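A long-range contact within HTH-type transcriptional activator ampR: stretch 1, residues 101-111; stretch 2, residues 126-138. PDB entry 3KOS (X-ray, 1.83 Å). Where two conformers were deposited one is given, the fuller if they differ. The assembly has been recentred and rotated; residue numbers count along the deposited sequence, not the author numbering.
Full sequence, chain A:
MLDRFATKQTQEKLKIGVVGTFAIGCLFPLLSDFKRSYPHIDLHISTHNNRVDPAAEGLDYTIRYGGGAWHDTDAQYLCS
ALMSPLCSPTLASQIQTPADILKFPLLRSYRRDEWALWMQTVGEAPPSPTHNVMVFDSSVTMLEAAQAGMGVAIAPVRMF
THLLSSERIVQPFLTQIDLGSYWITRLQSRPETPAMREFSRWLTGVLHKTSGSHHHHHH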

# COMPACT_ATOMS: atom_id res chain seq x y z
N ILE A 101 -2.44 18.15 17.58
CA ILE A 101 -2.34 17.40 16.33
C ILE A 101 -2.22 18.38 15.17
O ILE A 101 -1.51 18.11 14.18
CB ILE A 101 -3.54 16.46 16.14
CG1 ILE A 101 -3.44 15.29 17.12
CG2 ILE A 101 -3.60 15.94 14.70
CD1 ILE A 101 -4.69 14.41 17.21
N LEU A 102 -2.88 19.52 15.30
CA LEU A 102 -2.95 20.51 14.22
C LEU A 102 -1.67 21.32 14.03
O LEU A 102 -1.58 22.17 13.14
CB LEU A 102 -4.17 21.42 14.40
CG LEU A 102 -5.49 20.64 14.43
CD1 LEU A 102 -6.67 21.54 14.71
CD2 LEU A 102 -5.67 19.89 13.11
N LYS A 103 -0.66 21.05 14.85
CA LYS A 103 0.66 21.58 14.58
C LYS A 103 1.21 20.96 13.30
O LYS A 103 2.07 21.53 12.65
CB LYS A 103 1.62 21.24 15.72
CG LYS A 103 1.36 21.96 17.02
CD LYS A 103 2.27 21.37 18.08
CE LYS A 103 2.08 22.02 19.43
NZ LYS A 103 3.03 21.41 20.41
N PHE A 104 0.68 19.79 12.95
CA PHE A 104 1.24 19.00 11.85
C PHE A 104 0.24 18.78 10.72
O PHE A 104 -0.96 18.98 10.89
CB PHE A 104 1.74 17.66 12.39
CG PHE A 104 2.66 17.81 13.56
CD1 PHE A 104 3.97 18.20 13.38
CD2 PHE A 104 2.21 17.59 14.85
CE1 PHE A 104 4.82 18.35 14.46
CE2 PHE A 104 3.06 17.74 15.93
CZ PHE A 104 4.36 18.13 15.73
N PRO A 105 0.74 18.40 9.53
CA PRO A 105 -0.17 18.07 8.44
C PRO A 105 -0.96 16.82 8.82
O PRO A 105 -0.52 16.06 9.67
CB PRO A 105 0.77 17.75 7.27
CG PRO A 105 2.04 18.46 7.61
CD PRO A 105 2.15 18.38 9.10
N LEU A 106 -2.12 16.63 8.19
CA LEU A 106 -2.96 15.49 8.50
C LEU A 106 -2.89 14.47 7.37
O LEU A 106 -2.82 14.84 6.20
CB LEU A 106 -4.40 15.93 8.75
CG LEU A 106 -4.60 16.91 9.92
CD1 LEU A 106 -6.04 17.38 9.98
CD2 LEU A 106 -4.19 16.26 11.24
N LEU A 107 -2.91 13.20 7.73
CA LEU A 107 -2.95 12.12 6.75
C LEU A 107 -4.29 11.42 6.92
O LEU A 107 -4.68 11.11 8.05
CB LEU A 107 -1.82 11.11 7.00
CG LEU A 107 -0.43 11.72 7.28
CD1 LEU A 107 0.61 10.63 7.51
CD2 LEU A 107 0.02 12.64 6.17
N ARG A 108 -4.98 11.18 5.82
CA ARG A 108 -6.27 10.50 5.88
C ARG A 108 -6.50 9.62 4.65
O ARG A 108 -5.74 9.68 3.69
CB ARG A 108 -7.41 11.51 6.01
CG ARG A 108 -7.59 12.42 4.81
CD ARG A 108 -8.96 13.07 4.86
NE ARG A 108 -9.15 14.09 3.84
CZ ARG A 108 -9.54 13.85 2.59
NH1 ARG A 108 -9.77 12.61 2.18
NH2 ARG A 108 -9.70 14.86 1.75
N SER A 109 -7.54 8.79 4.72
CA SER A 109 -7.93 7.97 3.57
C SER A 109 -8.79 8.80 2.64
O SER A 109 -8.98 10.00 2.86
CB SER A 109 -8.74 6.77 4.04
OG SER A 109 -10.08 7.18 4.31
N TYR A 110 -9.32 8.17 1.60
CA TYR A 110 -10.22 8.84 0.67
C TYR A 110 -11.55 9.27 1.28
O TYR A 110 -12.35 9.92 0.62
CB TYR A 110 -10.50 7.96 -0.54
CG TYR A 110 -9.44 7.99 -1.62
CD1 TYR A 110 -8.10 7.83 -1.31
CD2 TYR A 110 -9.80 8.13 -2.95
CE1 TYR A 110 -7.12 7.84 -2.30
CE2 TYR A 110 -8.84 8.14 -3.95
CZ TYR A 110 -7.50 7.99 -3.62
OH TYR A 110 -6.55 7.99 -4.62
N ARG A 111 -11.80 8.90 2.54
CA ARG A 111 -12.96 9.42 3.27
C ARG A 111 -12.70 10.81 3.86
O ARG A 111 -11.91 10.97 4.80
CB ARG A 111 -13.39 8.46 4.37
CG ARG A 111 -14.38 9.10 5.32
CD ARG A 111 -15.45 8.12 5.71
NE ARG A 111 -16.54 8.79 6.42
CZ ARG A 111 -17.58 8.14 6.93
NH1 ARG A 111 -17.64 6.82 6.79
NH2 ARG A 111 -18.54 8.80 7.56
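Stretch 2 126-138: PPSPTHNVMVFDS

Parallel β-strands bond in a staggered ladder, and the side chains they carry must then fit one another on each face of the sheet. The contact between residues 101-111 and 126-138 of AmpR is a compact example. The second stretch begins as a proline-rich loop, reverses in a type I turn from Ser-128 to His-131, and then extends as a strand beside the one that carries Leu-106, Leu-107 and Arg-108, running the same way at a crossing angle of -28°. Leu-106 pairs with Val-133, Leu-107 with Met-134 and Arg-108 with Val-135, their CA atoms 4.7 to 5.1 Å apart. As is usual in a parallel pair, a bonding residue reaches the two neighbours of its partner: Leu-106, opposite Val-133, donates from N to Asn-132 O (2.9 Å) and accepts at O from Met-134 N (2.9 Å), and Arg-108 repeats the pattern, its N to Met-134 O (3.0 Å) and its O from Phe-136 N (2.8 Å).

Ahead of the ladder, the end of Leu-106 fills a corner formed by Pro-127 and the His-131 ring. Leu-106 CD1 meets Pro-127 CG at 3.5 Å, and Leu-106 CG lies 3.7 Å from His-131 CD2. The imidazole is held by a hydrogen bond from NE2 to Phe-104 O (2.7 Å), and Leu-102 CD2 rests over one ring face, 3.7 Å from His-131 CE1. Farther along the same face of the sheet, the long side chain of Arg-108 drapes over two valines: its CG is 3.7 Å from Val-133 CG1, and its CZ is 3.7 Å from Val-135 CG2, which sits over one face of the guanidinium. Val-135 also offers CG1 to Tyr-110 CD1, at 3.5 Å. On the Leu-107 and Met-134 face, Leu-107 leans across the seam where Met-134 and the Phe-136 ring meet, its CD2 4.0 Å from the selenomethionine CB of Met-134 and its CB 3.8 Å from Phe-136 CE2. A water closes the far end, bridging Tyr-110 N and Phe-136 O.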

# COMPACT_ATOMS: atom_id res chain seq x y z
N PRO A 126 -13.50 20.98 13.81
CA PRO A 126 -12.79 20.32 12.71
C PRO A 126 -11.59 21.15 12.27
O PRO A 126 -11.55 22.35 12.51
CB PRO A 126 -13.83 20.28 11.59
CG PRO A 126 -14.86 21.30 11.96
CD PRO A 126 -14.88 21.36 13.45
N PRO A 127 -10.61 20.50 11.63
CA PRO A 127 -9.47 21.25 11.11
C PRO A 127 -9.94 22.27 10.08
O PRO A 127 -11.00 22.10 9.48
CB PRO A 127 -8.63 20.17 10.42
CG PRO A 127 -9.06 18.88 11.05
CD PRO A 127 -10.51 19.06 11.36
N SER A 128 -9.16 23.33 9.89
CA SER A 128 -9.45 24.32 8.87
C SER A 128 -9.48 23.67 7.49
O SER A 128 -8.68 22.78 7.20
CB SER A 128 -8.39 25.42 8.90
OG SER A 128 -8.25 26.00 7.62
N PRO A 129 -10.39 24.13 6.63
CA PRO A 129 -10.51 23.63 5.25
C PRO A 129 -9.22 23.81 4.45
O PRO A 129 -9.08 23.20 3.40
CB PRO A 129 -11.62 24.49 4.66
CG PRO A 129 -12.42 24.95 5.84
CD PRO A 129 -11.42 25.14 6.94
N THR A 130 -8.31 24.64 4.94
CA THR A 130 -7.04 24.84 4.25
C THR A 130 -5.87 24.17 4.97
O THR A 130 -4.71 24.41 4.64
CB THR A 130 -6.72 26.33 4.06
OG1 THR A 130 -6.46 26.94 5.33
CG2 THR A 130 -7.87 27.05 3.38
N HIS A 131 -6.17 23.33 5.96
CA HIS A 131 -5.11 22.61 6.66
C HIS A 131 -4.41 21.66 5.69
O HIS A 131 -5.05 21.09 4.81
CB HIS A 131 -5.69 21.82 7.84
CG HIS A 131 -4.66 21.40 8.83
ND1 HIS A 131 -4.39 22.11 9.98
CD2 HIS A 131 -3.82 20.34 8.84
CE1 HIS A 131 -3.43 21.51 10.65
NE2 HIS A 131 -3.06 20.43 9.98
N ASN A 132 -3.09 21.52 5.83
CA ASN A 132 -2.34 20.62 4.97
C ASN A 132 -2.82 19.19 5.18
O ASN A 132 -2.78 18.68 6.29
CB ASN A 132 -0.84 20.69 5.29
CG ASN A 132 -0.20 21.99 4.83
OD1 ASN A 132 0.78 22.46 5.42
ND2 ASN A 132 -0.75 22.58 3.78
N VAL A 133 -3.28 18.55 4.11
CA VAL A 133 -3.73 17.16 4.19
C VAL A 133 -3.18 16.35 3.03
O VAL A 133 -3.11 16.84 1.90
CB VAL A 133 -5.27 17.06 4.16
CG1 VAL A 133 -5.70 15.59 4.22
CG2 VAL A 133 -5.87 17.82 5.32
N MSE A 134 -2.78 15.11 3.31
CA MSE A 134 -2.41 14.17 2.26
C MSE A 134 -3.34 12.98 2.34
O MSE A 134 -3.69 12.53 3.43
CB MSE A 134 -0.95 13.73 2.43
CG MSE A 134 -0.03 14.90 2.74
SE MSE A 134 1.85 14.35 2.79
CE MSE A 134 2.03 14.31 0.87
N VAL A 135 -3.75 12.48 1.17
CA VAL A 135 -4.82 11.50 1.06
C VAL A 135 -4.28 10.16 0.56
O VAL A 135 -3.56 10.12 -0.43
CB VAL A 135 -5.90 12.01 0.09
CG1 VAL A 135 -6.98 10.96 -0.11
CG2 VAL A 135 -6.49 13.32 0.61
N PHE A 136 -4.66 9.06 1.22
CA PHE A 136 -4.09 7.75 0.93
C PHE A 136 -5.11 6.68 0.56
O PHE A 136 -6.14 6.55 1.22
CB PHE A 136 -3.28 7.26 2.13
CG PHE A 136 -2.10 8.11 2.42
CD1 PHE A 136 -0.87 7.80 1.88
CD2 PHE A 136 -2.23 9.25 3.20
CE1 PHE A 136 0.24 8.61 2.12
CE2 PHE A 136 -1.12 10.07 3.44
CZ PHE A 136 0.10 9.75 2.90
N ASP A 137 -4.80 5.91 -0.48
CA ASP A 137 -5.66 4.82 -0.91
C ASP A 137 -5.55 3.63 0.04
O ASP A 137 -6.46 2.81 0.15
CB ASP A 137 -5.31 4.38 -2.33
CG ASP A 137 -3.90 3.78 -2.43
OD1 ASP A 137 -2.96 4.32 -1.80
OD2 ASP A 137 -3.73 2.79 -3.17
N SER A 138 -4.42 3.54 0.73
CA SER A 138 -4.16 2.39 1.60
C SER A 138 -3.56 2.85 2.92
O SER A 138 -2.66 3.68 2.93
CB SER A 138 -3.17 1.44 0.92
OG SER A 138 -2.63 0.51 1.85
O HOH W 1 -8.79 5.17 1.04